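Local coordinates for beta-1,3-glucosyltransferase (Paecilomyces sp. J18, PDB 5JVV), which is a fungal beta-1,3-glucosyltransferase with a two-sheet beta sandwich, consistent with the jelly roll of glycoside hydrolase family 16, at residues 31-36 with 244-249; 40-45 with 69-74; 57-62 with 283-288; 91-96 with 287-292. All blocks are in the same frame, centred on the assembly; numbering follows the deposited sequence.

Contact 1 (31-36 with 244-249); sequences VHYVSR and DTTFCG
Val31 and Tyr33 meet the end of strand 240-247 through side chains. Val31 puts its two methyls on different partners. Val31 CG1 presses against Thr246 OG1 at 3.2 Å, a tight fit. Val31 CG2 lies 3.8 Å from Thr245 O. Val31 CB approaches the edge of the Phe247 ring, 4.1 Å from Phe247 CD2 and near the ring plane. Tyr33 works with its far end. Tyr33 OH reaches Thr246 CB at 3.4 Å and Asp244 CB at 3.5 Å, and Tyr33 CE1 lies 3.6 Å from Thr245 O. The Tyr33 ring and the Asp244 carboxylate are turned 59° apart. Strands 31-33 and 240-247 both pair with strand 70-77 in one mixed sheet, the first parallel to it and the second antiparallel. Within the contact, 31-33 and 244-247 run 146° apart, so roughly antiparallel. The contact therefore bridges two partners of one strand. The polar groups are held by a second shell. Thr246 OG1 bonds to Asp25, and Asp244 OD1 takes the indole N-H of Trp105. Thr245 O is bonded by Ser72. The Phe247 ring meets Phe284 edge to face. Just past the strand, Cys248 forms a disulfide with Cys273 of helix 269-279.

Contact 2 (40-45 with 69-74); sequences EGEGLV and GRKSVR
Both oxygens of the Glu42 carboxylate turn to Lys71 NZ. Lys71 NZ donates to Glu42 OE2 at 3.1 Å, on the syn lone pair, the side of the other oxygen. A weak bond from Lys71 NZ to Glu42 OE1 at 3.4 Å completes the salt bridge. Lys71 CD also lies 3.3 Å from Glu42 OE2. The second flat group is the peptide joining Lys71 to Ser72. The Leu44 CD2 methyl sits over one face of it, 3.7 Å from Lys71 O and 3.8 Å from Ser72 N. Leu44 CD2 also touches Lys71 CB at 3.8 Å. Both charged chains are extended beyond CG and cross at about a right angle, the carboxylate lying against the last part of the lysine chain. Glu42 is the first residue to leave helix 36-41, which closes in a Schellman motif. Gly43, with phi 78°, is its C-prime residue. Leu44 N returns to Ala39 O, and a weak bond runs from Gly43 N to Glu40 O. This turn sets Leu44 and Val45 toward strand 70-77. Val45 CG2 packs on Val73 CG1 at 4.1 Å, the two side chains crossing obliquely. Ala39 touches Leu44, Val45 and Val73, so the helix covers this apolar patch. Glu42 itself is exposed.

Contact 3 (57-62 with 283-288); sequences VDHTNT and EFKEAY
Two loops meet here, and each is folded by a tight turn. Segment 57-62 follows strand 53-55 and winds round an Asx turn at Asp58. Segment 283-288 leads into strand 289-297 through a type I beta turn, Phe284 to Ala287, and an inverse gamma turn centred on Ala287. Val57 makes the apolar contact between them. Val57 CG2, in the crowded position between the backbone N and the carbonyl carbon, lies 3.8 Å from Phe284 CB and 4.0 Å from Ala287 CB. Val57 CG1 lies 3.6 Å from Ala287 O. His59 sits on the backbone of the beta turn. His59 CB is 3.7 Å from Lys285 N, and chi1 of 55° turns the ring alongside the Lys285 chain. Lys285 CG lies over the centre of one His59 ring face, 4.2 Å above the plane. Water 1 joins the two loops. Water 1 accepts from Val57 N at 3.1 Å and is bonded to Phe284 O, with a weaker bond to Ala287 O. Phe284 O also closes the turn by taking the N-H of Ala287. Asp58 points away and holds its own loop. Asp58 OD1 accepts from Asn61 N at 2.9 Å, nearly straight at 174°, on the syn lone pair, and also from Thr60 N. Its OD2 is met by Asn61 ND2 from above the carboxylate plane. Outside, Arg70 bonds to the carbonyls of Asp58 and Asn61, tying this loop to strand 70-77. One carboxylate oxygen gripping the N-H groups two and three residues on is the signature of an Asx turn within an Asx motif.

Contact 4 (91-96 with 287-292); sequences KHMPGS and AYWEIN
His92 CB lies 3.8 Å from Glu290 CB, on the same face of the sheet. His92 CG stands anti to the backbone N, and chi2 of -83° turns the imidazole flat on the Tyr288 ring. His92 CG is then 3.4 Å from Tyr288 CE1. His92 CD2 lies near Tyr288 OH, and His92 CE1 near Tyr288 CE2. The stack is offset, with planes 3° apart and the His92 and Tyr288 centroids 3.7 Å from each other. At the ring edge, His92 ND1 donates to Tyr288 O at 2.8 Å, with the acceptor nearly in the ring plane. At the tip, NE2 bonds to Glu286 OE1. The backbone here is a classic beta bulge. Lys91 N and His92 N both give their hydrogens to Glu290 O, at 2.8 Å for Lys91 N. Glu290 N returns a bond to His92 O. Lys91 runs alongside Glu290, and Lys91 CD is 3.4 Å from Glu290 CD. Its NZ does not reach the carboxylate, whose OE2 is bonded by Ser52. Past the bulge, Pro94 CD sits over the five-membered ring of Trp289, 9° off the normal, in a CH-pi contact. Met93 CB lies over the six-membered ring. The indole NE1 is held by Asp244 O. Both His92 nitrogens are thus engaged, ND1 as a donor and NE2 with a carboxylate, which would tend to favour a protonated imidazole.

In the fold
The centre of contact 4 is about 10 Å from the centre of the chain, those of contacts 2 and 3 about 17 and 18 Å. Contact 1 is wholly buried side-chain packing. Contacts 2 and 3 have buried apolar parts and exposed charged side chains at their margins (Glu42, Lys285). Contact 4 alone joins its segments by direct backbone bonds. Contacts 1 and 2 touch the same mixed sheet, through strand 70-77, whereas contact 4 belongs to the antiparallel sheet. Contact 2 also brings in Val45, which opens strand 45-47 of that sheet. Contacts 3 and 4 share Ala287 and Tyr288. Trp289 reaches from contact 4 to contact 1, and Phe284 from contact 3 to Phe247.

Contact 1 (31-36 with 244-249)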
loop_
_atom_site.group_PDB
_atom_site.type_symbol
_atom_site.label_atom_id
_atom_site.label_comp_id
_atom_site.label_asym_id
_atom_site.label_seq_id
_atom_site.Cartn_x
_atom_site.Cartn_y
_atom_site.Cartn_z
ATOM N N VAL A 31 9.128 0.946 -13.801
ATOM C CA VAL A 31 8.739 -0.395 -13.386
ATOM C C VAL A 31 8.272 -1.151 -14.623
ATOM O O VAL A 31 7.727 -0.558 -15.559
ATOM C CB VAL A 31 7.584 -0.328 -12.343
ATOM C CG1 VAL A 31 6.319 0.228 -12.975
ATOM C CG2 VAL A 31 7.322 -1.686 -11.728
ATOM N N HIS A 32 8.488 -2.460 -14.616
ATOM C CA HIS A 32 7.996 -3.334 -15.665
ATOM C C HIS A 32 7.081 -4.347 -14.993
ATOM O O HIS A 32 7.534 -5.359 -14.452
ATOM C CB HIS A 32 9.168 -4.025 -16.357
ATOM C CG HIS A 32 8.805 -4.763 -17.612
ATOM N ND1 HIS A 32 7.505 -5.009 -17.994
ATOM C CD2 HIS A 32 9.591 -5.300 -18.577
ATOM C CE1 HIS A 32 7.503 -5.672 -19.138
ATOM N NE2 HIS A 32 8.754 -5.860 -19.513
ATOM N N TYR A 33 5.790 -4.058 -15.013
ATOM C CA TYR A 33 4.817 -4.943 -14.397
ATOM C C TYR A 33 4.635 -6.169 -15.288
ATOM O O TYR A 33 4.412 -6.037 -16.498
ATOM C CB TYR A 33 3.500 -4.209 -14.229
ATOM C CG TYR A 33 3.431 -3.294 -13.025
ATOM C CD1 TYR A 33 3.977 -3.663 -11.797
ATOM C CD2 TYR A 33 2.793 -2.064 -13.113
ATOM C CE1 TYR A 33 3.876 -2.819 -10.689
ATOM C CE2 TYR A 33 2.698 -1.219 -12.018
ATOM C CZ TYR A 33 3.240 -1.606 -10.811
ATOM O OH TYR A 33 3.125 -0.770 -9.719
ATOM N N VAL A 34 4.725 -7.356 -14.696
ATOM C CA VAL A 34 4.673 -8.603 -15.473
ATOM C C VAL A 34 3.534 -9.535 -15.050
ATOM O O VAL A 34 2.976 -9.408 -13.959
ATOM C CB VAL A 34 6.004 -9.365 -15.427
ATOM C CG1 VAL A 34 7.116 -8.514 -16.032
ATOM C CG2 VAL A 34 6.346 -9.770 -13.992
ATOM N N SER A 35 3.195 -10.473 -15.933
ATOM C CA SER A 35 2.117 -11.424 -15.682
ATOM C C SER A 35 2.522 -12.396 -14.594
ATOM O O SER A 35 3.706 -12.499 -14.250
ATOM C CB SER A 35 1.777 -12.200 -16.948
ATOM O OG SER A 35 2.862 -13.039 -17.319
ATOM N N ARG A 36 1.542 -13.108 -14.047
ATOM C CA ARG A 36 1.822 -14.075 -12.989
ATOM C C ARG A 36 2.798 -15.177 -13.406
ATOM O O ARG A 36 3.725 -15.489 -12.658
ATOM C CB ARG A 36 0.527 -14.676 -12.437
ATOM C CG ARG A 36 0.751 -15.763 -11.392
ATOM C CD ARG A 36 -0.552 -16.143 -10.725
ATOM N NE ARG A 36 -0.401 -17.321 -9.875
ATOM C CZ ARG A 36 -1.412 -17.930 -9.266
ATOM N NH1 ARG A 36 -1.187 -19.005 -8.519
ATOM N NH2 ARG A 36 -2.648 -17.474 -9.422
ATOM N N ASP A 244 0.980 -3.301 -4.823
ATOM C CA ASP A 244 1.976 -3.130 -5.867
ATOM C C ASP A 244 3.265 -2.572 -5.298
ATOM O O ASP A 244 3.301 -2.112 -4.151
ATOM C CB ASP A 244 1.433 -2.257 -7.019
ATOM C CG ASP A 244 1.359 -0.786 -6.665
ATOM O OD1 ASP A 244 0.257 -0.197 -6.754
ATOM O OD2 ASP A 244 2.407 -0.198 -6.319
ATOM N N THR A 245 4.326 -2.641 -6.093
ATOM C CA THR A 245 5.529 -1.859 -5.853
ATOM C C THR A 245 5.949 -1.277 -7.195
ATOM O O THR A 245 6.234 -2.023 -8.136
ATOM C CB THR A 245 6.676 -2.703 -5.286
ATOM O OG1 THR A 245 6.238 -3.346 -4.081
ATOM C CG2 THR A 245 7.896 -1.828 -4.973
ATOM N N THR A 246 5.949 0.049 -7.293
ATOM C CA THR A 246 6.515 0.712 -8.464
ATOM C C THR A 246 7.812 1.408 -8.059
ATOM O O THR A 246 8.264 1.243 -6.921
ATOM C CB THR A 246 5.494 1.666 -9.138
ATOM O OG1 THR A 246 6.023 2.119 -10.389
ATOM C CG2 THR A 246 5.165 2.874 -8.253
ATOM N N PHE A 247 8.423 2.154 -8.980
ATOM C CA PHE A 247 9.692 2.828 -8.707
ATOM C C PHE A 247 9.647 4.202 -9.321
ATOM O O PHE A 247 9.089 4.360 -10.395
ATOM C CB PHE A 247 10.863 2.079 -9.346
ATOM C CG PHE A 247 11.036 0.674 -8.840
ATOM C CD1 PHE A 247 11.721 0.428 -7.657
ATOM C CD2 PHE A 247 10.535 -0.404 -9.566
ATOM C CE1 PHE A 247 11.896 -0.882 -7.194
ATOM C CE2 PHE A 247 10.700 -1.709 -9.108
ATOM C CZ PHE A 247 11.386 -1.948 -7.928
ATOM N N CYS A 248 10.228 5.185 -8.645
ATOM C CA CYS A 248 10.372 6.529 -9.207
ATOM C C CYS A 248 8.997 7.096 -9.602
ATOM O O CYS A 248 8.076 7.091 -8.790
ATOM C CB CYS A 248 11.408 6.514 -10.353
ATOM S SG CYS A 248 13.033 5.841 -9.823
ATOM N N GLY A 249 8.831 7.555 -10.835
ATOM C CA GLY A 249 7.524 8.020 -11.279
ATOM C C GLY A 249 7.029 9.272 -10.569
ATOM O O GLY A 249 7.831 10.022 -9.999
#

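Contact 2 (40-45 with 69-74)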
loop_
_atom_site.group_PDB
_atom_site.type_symbol
_atom_site.label_atom_id
_atom_site.label_comp_id
_atom_site.label_asym_id
_atom_site.label_seq_id
_atom_site.Cartn_x
_atom_site.Cartn_y
_atom_site.Cartn_z
ATOM N N GLU A 40 6.327 -15.798 -11.565
ATOM C CA GLU A 40 6.649 -17.058 -10.912
ATOM C C GLU A 40 7.929 -17.655 -11.480
ATOM O O GLU A 40 8.742 -18.214 -10.747
ATOM C CB GLU A 40 5.477 -18.036 -11.006
ATOM C CG GLU A 40 4.317 -17.639 -10.078
ATOM C CD GLU A 40 3.052 -18.432 -10.328
ATOM O OE1 GLU A 40 2.960 -19.093 -11.385
ATOM O OE2 GLU A 40 2.139 -18.377 -9.471
ATOM N N GLY A 41 8.118 -17.521 -12.788
ATOM C CA GLY A 41 9.300 -18.072 -13.432
ATOM C C GLY A 41 10.589 -17.374 -13.038
ATOM O O GLY A 41 11.661 -17.985 -13.024
ATOM N N GLU A 42 10.485 -16.095 -12.697
ATOM C CA GLU A 42 11.661 -15.288 -12.398
ATOM C C GLU A 42 11.799 -15.077 -10.891
ATOM O O GLU A 42 12.650 -14.301 -10.425
ATOM C CB GLU A 42 11.608 -13.961 -13.165
ATOM C CG GLU A 42 11.577 -14.197 -14.671
ATOM C CD GLU A 42 11.617 -12.940 -15.503
ATOM O OE1 GLU A 42 11.421 -13.061 -16.729
ATOM O OE2 GLU A 42 11.852 -11.848 -14.948
ATOM N N GLY A 43 10.954 -15.779 -10.141
ATOM C CA GLY A 43 11.033 -15.787 -8.689
ATOM C C GLY A 43 10.454 -14.555 -8.006
ATOM O O GLY A 43 10.649 -14.364 -6.799
ATOM N N LEU A 44 9.740 -13.715 -8.752
ATOM C CA LEU A 44 9.123 -12.525 -8.160
ATOM C C LEU A 44 7.883 -12.849 -7.339
ATOM O O LEU A 44 7.465 -12.070 -6.474
ATOM C CB LEU A 44 8.750 -11.498 -9.235
ATOM C CG LEU A 44 9.816 -10.488 -9.686
ATOM C CD1 LEU A 44 11.099 -11.154 -10.112
ATOM C CD2 LEU A 44 9.266 -9.603 -10.803
ATOM N N VAL A 45 7.271 -13.985 -7.634
ATOM C CA VAL A 45 6.076 -14.414 -6.919
ATOM C C VAL A 45 6.234 -15.873 -6.554
ATOM O O VAL A 45 6.619 -16.700 -7.394
ATOM C CB VAL A 45 4.805 -14.242 -7.778
ATOM C CG1 VAL A 45 3.618 -14.961 -7.135
ATOM C CG2 VAL A 45 4.490 -12.764 -7.971
ATOM N N GLY A 69 11.559 -0.496 -17.151
ATOM C CA GLY A 69 11.784 -0.352 -15.725
ATOM C C GLY A 69 12.135 -1.668 -15.074
ATOM O O GLY A 69 12.271 -2.699 -15.741
ATOM N N ARG A 70 12.285 -1.636 -13.755
ATOM C CA ARG A 70 12.653 -2.831 -13.004
ATOM C C ARG A 70 11.404 -3.671 -12.780
ATOM O O ARG A 70 10.347 -3.140 -12.435
ATOM C CB ARG A 70 13.284 -2.426 -11.664
ATOM C CG ARG A 70 13.726 -3.600 -10.803
ATOM C CD ARG A 70 14.754 -3.191 -9.725
ATOM N NE ARG A 70 16.020 -2.733 -10.307
ATOM C CZ ARG A 70 16.915 -3.513 -10.918
ATOM N NH1 ARG A 70 16.718 -4.823 -11.046
ATOM N NH2 ARG A 70 18.025 -2.972 -11.413
ATOM N N LYS A 71 11.516 -4.983 -12.985
ATOM C CA LYS A 71 10.340 -5.852 -12.923
ATOM C C LYS A 71 9.720 -5.959 -11.545
ATOM O O LYS A 71 10.411 -6.063 -10.529
ATOM C CB LYS A 71 10.669 -7.248 -13.446
ATOM C CG LYS A 71 10.849 -7.271 -14.950
ATOM C CD LYS A 71 11.512 -8.557 -15.377
ATOM C CE LYS A 71 11.671 -8.598 -16.877
ATOM N NZ LYS A 71 12.406 -9.836 -17.281
ATOM N N SER A 72 8.396 -5.961 -11.533
ATOM C CA SER A 72 7.626 -6.002 -10.307
ATOM C C SER A 72 6.246 -6.534 -10.673
ATOM O O SER A 72 6.005 -6.928 -11.827
ATOM C CB SER A 72 7.536 -4.592 -9.704
ATOM O OG SER A 72 6.928 -4.597 -8.415
ATOM N N VAL A 73 5.350 -6.553 -9.698
ATOM C CA VAL A 73 3.971 -6.967 -9.932
ATOM C C VAL A 73 2.974 -6.011 -9.282
ATOM O O VAL A 73 3.302 -5.252 -8.346
ATOM C CB VAL A 73 3.702 -8.411 -9.444
ATOM C CG1 VAL A 73 4.517 -9.413 -10.265
ATOM C CG2 VAL A 73 3.996 -8.550 -7.941
ATOM N N ARG A 74 1.755 -6.032 -9.812
ATOM C CA ARG A 74 0.666 -5.232 -9.290
ATOM C C ARG A 74 -0.566 -6.123 -9.334
ATOM O O ARG A 74 -1.046 -6.497 -10.413
ATOM C CB ARG A 74 0.486 -3.947 -10.120
ATOM C CG ARG A 74 -0.821 -3.219 -9.861
ATOM C CD ARG A 74 -0.810 -1.798 -10.421
ATOM N NE ARG A 74 -2.170 -1.273 -10.582
ATOM C CZ ARG A 74 -2.475 0.019 -10.704
ATOM N NH1 ARG A 74 -1.528 0.939 -10.632
ATOM N NH2 ARG A 74 -3.739 0.389 -10.869
#

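Contact 3 (57-62 with 283-288)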
loop_
_atom_site.group_PDB
_atom_site.type_symbol
_atom_site.label_atom_id
_atom_site.label_comp_id
_atom_site.label_asym_id
_atom_site.label_seq_id
_atom_site.Cartn_x
_atom_site.Cartn_y
_atom_site.Cartn_z
ATOM N N VAL A 57 10.592 -8.097 -6.441
ATOM C CA VAL A 57 11.015 -7.421 -7.663
ATOM C C VAL A 57 12.307 -8.046 -8.178
ATOM O O VAL A 57 12.935 -8.860 -7.500
ATOM C CB VAL A 57 11.220 -5.899 -7.433
ATOM C CG1 VAL A 57 9.954 -5.262 -6.861
ATOM C CG2 VAL A 57 12.421 -5.634 -6.514
ATOM N N ASP A 58 12.712 -7.674 -9.387
ATOM C CA ASP A 58 13.990 -8.110 -9.924
ATOM C C ASP A 58 15.096 -7.434 -9.108
ATOM O O ASP A 58 15.246 -6.219 -9.159
ATOM C CB ASP A 58 14.062 -7.675 -11.397
ATOM C CG ASP A 58 15.380 -8.019 -12.072
ATOM O OD1 ASP A 58 16.407 -8.235 -11.396
ATOM O OD2 ASP A 58 15.394 -8.036 -13.322
ATOM N N HIS A 59 15.844 -8.217 -8.337
ATOM C CA HIS A 59 16.971 -7.682 -7.574
ATOM C C HIS A 59 18.287 -8.282 -8.054
ATOM O O HIS A 59 19.258 -8.384 -7.296
ATOM C CB HIS A 59 16.783 -7.915 -6.067
ATOM C CG HIS A 59 16.537 -9.346 -5.689
ATOM N ND1 HIS A 59 17.557 -10.274 -5.548
ATOM C CD2 HIS A 59 15.394 -10.012 -5.410
ATOM C CE1 HIS A 59 17.047 -11.436 -5.200
ATOM N NE2 HIS A 59 15.732 -11.309 -5.108
ATOM N N THR A 60 18.310 -8.661 -9.327
ATOM C CA THR A 60 19.444 -9.361 -9.929
ATOM C C THR A 60 20.091 -8.575 -11.065
ATOM O O THR A 60 21.320 -8.438 -11.135
ATOM C CB THR A 60 18.968 -10.720 -10.484
ATOM O OG1 THR A 60 18.538 -11.548 -9.393
ATOM C CG2 THR A 60 20.086 -11.425 -11.231
ATOM N N ASN A 61 19.257 -8.058 -11.960
ATOM C CA ASN A 61 19.750 -7.497 -13.213
ATOM C C ASN A 61 20.020 -6.003 -13.182
ATOM O O ASN A 61 19.278 -5.236 -12.569
ATOM C CB ASN A 61 18.765 -7.811 -14.343
ATOM C CG ASN A 61 18.624 -9.303 -14.591
ATOM O OD1 ASN A 61 19.566 -9.964 -15.040
ATOM N ND2 ASN A 61 17.447 -9.839 -14.307
ATOM N N THR A 62 21.087 -5.601 -13.869
ATOM C CA THR A 62 21.396 -4.195 -14.108
ATOM C C THR A 62 20.646 -3.797 -15.373
ATOM O O THR A 62 20.605 -4.566 -16.337
ATOM C CB THR A 62 22.912 -4.022 -14.297
ATOM O OG1 THR A 62 23.591 -4.382 -13.078
ATOM C CG2 THR A 62 23.261 -2.600 -14.679
ATOM N N GLU A 283 20.230 -3.607 -4.108
ATOM C CA GLU A 283 19.575 -2.765 -3.110
ATOM C C GLU A 283 18.092 -3.072 -2.988
ATOM O O GLU A 283 17.423 -2.601 -2.064
ATOM C CB GLU A 283 19.770 -1.284 -3.444
ATOM C CG GLU A 283 21.194 -0.803 -3.272
ATOM C CD GLU A 283 21.348 0.153 -2.104
ATOM O OE1 GLU A 283 22.384 0.849 -2.047
ATOM O OE2 GLU A 283 20.435 0.211 -1.247
ATOM N N PHE A 284 17.574 -3.889 -3.903
ATOM C CA PHE A 284 16.132 -4.163 -3.926
ATOM C C PHE A 284 15.753 -5.544 -3.434
ATOM O O PHE A 284 14.602 -5.982 -3.575
ATOM C CB PHE A 284 15.578 -3.862 -5.325
ATOM C CG PHE A 284 15.733 -2.422 -5.686
ATOM C CD1 PHE A 284 14.822 -1.491 -5.216
ATOM C CD2 PHE A 284 16.848 -1.985 -6.386
ATOM C CE1 PHE A 284 14.973 -0.136 -5.494
ATOM C CE2 PHE A 284 17.018 -0.645 -6.664
ATOM C CZ PHE A 284 16.079 0.286 -6.214
ATOM N N LYS A 285 16.704 -6.229 -2.818
ATOM C CA LYS A 285 16.416 -7.532 -2.237
ATOM C C LYS A 285 15.320 -7.418 -1.182
ATOM O O LYS A 285 14.513 -8.334 -1.017
ATOM C CB LYS A 285 17.682 -8.146 -1.643
ATOM C CG LYS A 285 17.540 -9.615 -1.319
ATOM C CD LYS A 285 18.894 -10.275 -1.115
ATOM C CE LYS A 285 18.714 -11.661 -0.535
ATOM N NZ LYS A 285 17.835 -11.616 0.667
ATOM N N GLU A 286 15.274 -6.281 -0.483
ATOM C CA GLU A 286 14.274 -6.091 0.568
ATOM C C GLU A 286 13.006 -5.408 0.070
ATOM O O GLU A 286 12.122 -5.108 0.863
ATOM C CB GLU A 286 14.852 -5.281 1.741
ATOM C CG GLU A 286 15.811 -6.058 2.625
ATOM C CD GLU A 286 15.105 -7.137 3.417
ATOM O OE1 GLU A 286 14.197 -6.788 4.203
ATOM O OE2 GLU A 286 15.451 -8.325 3.242
ATOM N N ALA A 287 12.913 -5.164 -1.234
ATOM C CA ALA A 287 11.721 -4.535 -1.791
ATOM C C ALA A 287 10.685 -5.594 -2.140
ATOM O O ALA A 287 10.357 -5.790 -3.308
ATOM C CB ALA A 287 12.087 -3.694 -3.026
ATOM N N TYR A 288 10.166 -6.275 -1.118
ATOM C CA TYR A 288 9.146 -7.301 -1.323
ATOM C C TYR A 288 8.057 -7.268 -0.277
ATOM O O TYR A 288 8.275 -6.829 0.849
ATOM C CB TYR A 288 9.764 -8.706 -1.369
ATOM C CG TYR A 288 10.328 -9.238 -0.063
ATOM C CD1 TYR A 288 9.533 -9.959 0.823
ATOM C CD2 TYR A 288 11.671 -9.073 0.249
ATOM C CE1 TYR A 288 10.058 -10.474 2.000
ATOM C CE2 TYR A 288 12.209 -9.581 1.418
ATOM C CZ TYR A 288 11.391 -10.280 2.291
ATOM O OH TYR A 288 11.910 -10.796 3.459
HETATM O O HOH W 1 12.573 -8.307 -4.064
#

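Contact 4 (91-96 with 287-292)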
loop_
_atom_site.group_PDB
_atom_site.type_symbol
_atom_site.label_atom_id
_atom_site.label_comp_id
_atom_site.label_asym_id
_atom_site.label_seq_id
_atom_site.Cartn_x
_atom_site.Cartn_y
_atom_site.Cartn_z
ATOM N N LYS A 91 3.678 -9.788 6.840
ATOM C CA LYS A 91 4.922 -10.055 7.549
ATOM C C LYS A 91 6.027 -9.077 7.136
ATOM O O LYS A 91 6.884 -8.709 7.942
ATOM C CB LYS A 91 5.366 -11.506 7.308
ATOM C CG LYS A 91 6.697 -11.867 7.959
ATOM C CD LYS A 91 7.234 -13.208 7.474
ATOM C CE LYS A 91 6.371 -14.373 7.927
ATOM N NZ LYS A 91 6.376 -14.515 9.412
ATOM N N HIS A 92 5.998 -8.645 5.879
ATOM C CA HIS A 92 7.073 -7.840 5.321
ATOM C C HIS A 92 6.475 -6.974 4.227
ATOM O O HIS A 92 5.566 -7.408 3.513
ATOM C CB HIS A 92 8.143 -8.771 4.724
ATOM C CG HIS A 92 9.455 -8.111 4.418
ATOM N ND1 HIS A 92 9.690 -7.414 3.249
ATOM C CD2 HIS A 92 10.629 -8.111 5.094
ATOM C CE1 HIS A 92 10.937 -6.989 3.234
ATOM N NE2 HIS A 92 11.533 -7.391 4.344
ATOM N N MET A 93 6.965 -5.747 4.108
ATOM C CA MET A 93 6.587 -4.879 3.000
ATOM C C MET A 93 7.866 -4.325 2.397
ATOM O O MET A 93 8.936 -4.480 2.987
ATOM C CB MET A 93 5.668 -3.741 3.457
ATOM C CG MET A 93 6.348 -2.664 4.302
ATOM S SD MET A 93 5.331 -1.188 4.399
ATOM C CE MET A 93 5.460 -0.637 2.714
ATOM N N PRO A 94 7.780 -3.705 1.210
ATOM C CA PRO A 94 9.044 -3.206 0.653
ATOM C C PRO A 94 9.697 -2.203 1.596
ATOM O O PRO A 94 9.015 -1.381 2.247
ATOM C CB PRO A 94 8.602 -2.570 -0.668
ATOM C CG PRO A 94 7.466 -3.452 -1.091
ATOM C CD PRO A 94 6.714 -3.749 0.194
ATOM N N GLY A 95 11.021 -2.312 1.708
ATOM C CA GLY A 95 11.756 -1.562 2.707
ATOM C C GLY A 95 11.938 -0.094 2.394
ATOM O O GLY A 95 11.461 0.427 1.378
ATOM N N SER A 96 12.631 0.579 3.305
ATOM C CA SER A 96 12.949 1.986 3.148
ATOM C C SER A 96 14.157 2.055 2.234
ATOM O O SER A 96 15.300 1.998 2.686
ATOM C CB SER A 96 13.251 2.583 4.519
ATOM O OG SER A 96 12.110 2.438 5.360
ATOM N N ALA A 287 12.913 -5.164 -1.234
ATOM C CA ALA A 287 11.721 -4.535 -1.791
ATOM C C ALA A 287 10.685 -5.594 -2.140
ATOM O O ALA A 287 10.357 -5.790 -3.308
ATOM C CB ALA A 287 12.087 -3.694 -3.026
ATOM N N TYR A 288 10.166 -6.275 -1.118
ATOM C CA TYR A 288 9.146 -7.301 -1.323
ATOM C C TYR A 288 8.057 -7.268 -0.277
ATOM O O TYR A 288 8.275 -6.829 0.849
ATOM C CB TYR A 288 9.764 -8.706 -1.369
ATOM C CG TYR A 288 10.328 -9.238 -0.063
ATOM C CD1 TYR A 288 9.533 -9.959 0.823
ATOM C CD2 TYR A 288 11.671 -9.073 0.249
ATOM C CE1 TYR A 288 10.058 -10.474 2.000
ATOM C CE2 TYR A 288 12.209 -9.581 1.418
ATOM C CZ TYR A 288 11.391 -10.280 2.291
ATOM O OH TYR A 288 11.910 -10.796 3.459
ATOM N N TRP A 289 6.875 -7.720 -0.677
ATOM C CA TRP A 289 5.785 -7.989 0.256
ATOM C C TRP A 289 5.829 -9.455 0.650
ATOM O O TRP A 289 6.079 -10.328 -0.189
ATOM C CB TRP A 289 4.431 -7.739 -0.417
ATOM C CG TRP A 289 4.179 -6.341 -0.829
ATOM C CD1 TRP A 289 4.493 -5.769 -2.027
ATOM C CD2 TRP A 289 3.512 -5.332 -0.064
ATOM N NE1 TRP A 289 4.083 -4.459 -2.051
ATOM C CE2 TRP A 289 3.468 -4.168 -0.858
ATOM C CE3 TRP A 289 2.951 -5.297 1.220
ATOM C CZ2 TRP A 289 2.903 -2.980 -0.408
ATOM C CZ3 TRP A 289 2.380 -4.106 1.662
ATOM C CH2 TRP A 289 2.363 -2.969 0.848
ATOM N N GLU A 290 5.570 -9.737 1.925
ATOM C CA GLU A 290 5.280 -11.107 2.338
ATOM C C GLU A 290 3.973 -11.022 3.085
ATOM O O GLU A 290 3.892 -10.436 4.168
ATOM C CB GLU A 290 6.374 -11.722 3.211
ATOM C CG GLU A 290 6.064 -13.182 3.532
ATOM C CD GLU A 290 7.210 -13.935 4.183
ATOM O OE1 GLU A 290 8.343 -13.410 4.221
ATOM O OE2 GLU A 290 6.966 -15.064 4.659
ATOM N N ILE A 291 2.935 -11.582 2.484
ATOM C CA ILE A 291 1.589 -11.442 3.016
ATOM C C ILE A 291 1.139 -12.771 3.606
ATOM O O ILE A 291 1.099 -13.788 2.913
ATOM C CB ILE A 291 0.614 -10.988 1.910
ATOM C CG1 ILE A 291 1.033 -9.612 1.378
ATOM C CG2 ILE A 291 -0.827 -10.960 2.429
ATOM C CD1 ILE A 291 0.567 -9.318 -0.047
ATOM N N ASN A 292 0.818 -12.771 4.896
ATOM C CA ASN A 292 0.317 -13.980 5.551
ATOM C C ASN A 292 -1.112 -14.304 5.142
ATOM O O ASN A 292 -1.415 -15.434 4.744
ATOM C CB ASN A 292 0.393 -13.846 7.071
ATOM C CG ASN A 292 1.768 -14.138 7.601
ATOM O OD1 ASN A 292 2.468 -15.020 7.093
ATOM N ND2 ASN A 292 2.173 -13.404 8.629
#